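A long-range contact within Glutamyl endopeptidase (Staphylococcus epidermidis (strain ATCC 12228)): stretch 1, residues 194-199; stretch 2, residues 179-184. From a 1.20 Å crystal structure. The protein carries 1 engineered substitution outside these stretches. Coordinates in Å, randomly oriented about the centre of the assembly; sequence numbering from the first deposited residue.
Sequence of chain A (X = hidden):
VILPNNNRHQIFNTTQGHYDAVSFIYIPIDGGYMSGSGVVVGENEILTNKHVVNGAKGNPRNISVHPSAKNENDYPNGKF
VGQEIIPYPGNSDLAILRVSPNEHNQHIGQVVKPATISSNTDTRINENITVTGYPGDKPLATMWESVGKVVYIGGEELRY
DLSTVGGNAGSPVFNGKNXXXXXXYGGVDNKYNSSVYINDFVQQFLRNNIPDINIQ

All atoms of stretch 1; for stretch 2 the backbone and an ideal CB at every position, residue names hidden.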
# COMPACT_ATOMS: atom_id res chain seq x y z
N SER A 194 2.91 -12.08 -3.11
CA SER A 194 3.12 -11.41 -4.39
C SER A 194 2.72 -9.95 -4.33
O SER A 194 1.76 -9.56 -3.67
CB SER A 194 2.26 -12.04 -5.49
OG SER A 194 2.54 -13.42 -5.66
N SER A 195 3.44 -9.15 -5.13
CA SER A 195 3.19 -7.73 -5.28
C SER A 195 3.28 -7.35 -6.75
O SER A 195 3.90 -8.05 -7.57
CB SER A 195 4.20 -6.91 -4.49
OG SER A 195 5.52 -7.04 -5.01
N VAL A 196 2.66 -6.23 -7.08
CA VAL A 196 2.87 -5.56 -8.36
C VAL A 196 4.20 -4.85 -8.29
O VAL A 196 4.39 -3.94 -7.47
CB VAL A 196 1.75 -4.56 -8.67
CG1 VAL A 196 1.97 -3.94 -10.05
CG2 VAL A 196 0.39 -5.24 -8.59
N TYR A 197 5.13 -5.25 -9.15
CA TYR A 197 6.46 -4.67 -9.20
C TYR A 197 6.40 -3.34 -9.94
O TYR A 197 5.85 -3.25 -11.04
CB TYR A 197 7.36 -5.63 -9.96
CG TYR A 197 8.82 -5.28 -10.03
CD1 TYR A 197 9.52 -4.90 -8.89
CD2 TYR A 197 9.52 -5.37 -11.22
CE1 TYR A 197 10.87 -4.61 -8.94
CE2 TYR A 197 10.87 -5.08 -11.29
CZ TYR A 197 11.53 -4.70 -10.14
OH TYR A 197 12.87 -4.42 -10.19
N ILE A 198 6.97 -2.30 -9.33
CA ILE A 198 6.90 -0.98 -9.94
C ILE A 198 8.03 -0.85 -10.96
O ILE A 198 9.08 -0.25 -10.71
CB ILE A 198 6.89 0.12 -8.86
CG1 ILE A 198 5.65 -0.05 -7.97
CG2 ILE A 198 6.93 1.52 -9.49
CD1 ILE A 198 5.66 0.79 -6.70
N ASN A 199 7.82 -1.46 -12.12
CA ASN A 199 8.80 -1.43 -13.20
C ASN A 199 8.67 -0.13 -13.99
O ASN A 199 7.92 0.78 -13.63
CB ASN A 199 8.71 -2.69 -14.05
CG ASN A 199 7.46 -2.75 -14.91
OD1 ASN A 199 6.67 -1.81 -14.98
ND2 ASN A 199 7.29 -3.88 -15.59
N UNK A 179 12.03 2.92 0.40
CA UNK A 179 11.38 3.27 -0.85
C UNK A 179 10.44 2.15 -1.26
O UNK A 179 10.71 0.97 -1.02
CB UNK A 179 12.41 3.54 -1.95
N UNK A 180 9.35 2.52 -1.92
CA UNK A 180 8.34 1.55 -2.34
C UNK A 180 8.79 0.88 -3.63
O UNK A 180 8.93 1.55 -4.66
CB UNK A 180 6.98 2.22 -2.53
N UNK A 181 9.00 -0.43 -3.58
CA UNK A 181 9.40 -1.20 -4.75
C UNK A 181 8.21 -1.92 -5.40
O UNK A 181 8.31 -2.33 -6.56
CB UNK A 181 10.48 -2.22 -4.36
N UNK A 182 7.11 -2.10 -4.67
CA UNK A 182 5.96 -2.81 -5.17
C UNK A 182 4.76 -2.58 -4.28
O UNK A 182 4.87 -1.96 -3.21
CB UNK A 182 6.26 -4.31 -5.29
N UNK A 183 3.61 -3.07 -4.73
CA UNK A 183 2.36 -2.98 -3.99
C UNK A 183 1.84 -4.40 -3.81
O UNK A 183 1.48 -5.07 -4.78
CB UNK A 183 1.34 -2.09 -4.71
N UNK A 184 1.82 -4.87 -2.56
CA UNK A 184 1.36 -6.21 -2.25
C UNK A 184 -0.07 -6.42 -2.74
O UNK A 184 -0.90 -5.52 -2.64
CB UNK A 184 1.45 -6.47 -0.74

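Position 179 is out of reach: nothing of stretch 1 lies within 5.5 Å of its ideal CB, so this contact places no demand on it. The deposited residue is Gln 179, which leaves stretch 1 untouched.

At position 180 the CA-to-CB bond points sideways, and the ideal CB sits 4.6 Å from Ile 198 CD1. A methyl group is what stretch 1 offers, so a modest aliphatic residue such as valine, isoleucine or leucine would suit. The residue is Val 180, whose t rotamer (chi1 -179°) brings CG1 to 3.8 Å from Ile 198 CD1.

Position 181 turns its CB away, which leaves the side chain loosely specified by stretch 1. The backbone is the working part: the position's carbonyl O accepts a hydrogen bond from Ile 198 N at 3.1 Å, nearly straight at 170°. Several residues would serve; the one present is Ile 181. Its carbonyl O also lies 3.7 Å from Tyr 197 CD1.

Position 182 is the strictest. Phi/psi of -167/173 is extended and does not by itself demand glycine, but the ideal CB would fall 2.8 Å from Ser 195 OG and 2.9 Å from Val 196 O, both clashes. With the backbone and neighbours as they stand, glycine alone fits, and Gly 182 is found. Without a CB, its CA can approach Val 196 O to 3.0 Å.

Position 183 pairs with Val 196 through two backbone hydrogen bonds: its N donates to Val 196 O at 3.0 Å, and its O accepts from Val 196 N at 2.8 Å. The CB points to the same face of the sheet as the Val 196 side chain, with Val 196 O 4.5 Å from the ideal CB. Beta-branched or other aliphatic residues would suit this extended position. Ile 183, with chi1 and chi2 both m, places CG1 4.4 Å from Ile 198 CD1, so that one methyl touches the side chains of both 180 and 183.

Position 184 shares the face of Ser 195, its non-hydrogen-bonded partner, at a CA-CA distance of 3.9 Å. The ideal CB is 4.3 Å from Ser 194 O and 4.7 Å from Ser 195 CB, a polar edge where small, polar or aromatic residues could all be accommodated. The deposited residue is His 184. Its ND1 comes within 3.4 Å of Ser 194 O, but the angle is too poor for a hydrogen bond; ND1 finds its partner elsewhere in the structure.

Stretch 2 (179-184) QVIGIH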
# COMPACT_ATOMS: atom_id res chain seq x y z
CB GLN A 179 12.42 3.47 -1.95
CG GLN A 179 13.52 4.44 -1.58
CD GLN A 179 14.71 4.36 -2.52
OE1 GLN A 179 14.96 3.32 -3.14
NE2 GLN A 179 15.45 5.47 -2.65
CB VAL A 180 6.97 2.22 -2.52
CG1 VAL A 180 5.92 1.19 -2.92
CG2 VAL A 180 6.55 2.95 -1.25
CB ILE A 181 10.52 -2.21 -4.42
CG1 ILE A 181 10.03 -3.29 -3.44
CG2 ILE A 181 11.77 -1.49 -3.91
CD1 ILE A 181 11.06 -4.39 -3.19
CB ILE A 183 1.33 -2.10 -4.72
CG1 ILE A 183 1.86 -0.67 -4.92
CG2 ILE A 183 -0.01 -2.11 -3.99
CD1 ILE A 183 2.11 0.11 -3.63
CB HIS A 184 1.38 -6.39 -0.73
CG HIS A 184 0.82 -7.68 -0.28
ND1 HIS A 184 1.51 -8.87 -0.40
CD2 HIS A 184 -0.39 -7.99 0.23
CE1 HIS A 184 0.75 -9.85 0.04
NE2 HIS A 184 -0.41 -9.34 0.43
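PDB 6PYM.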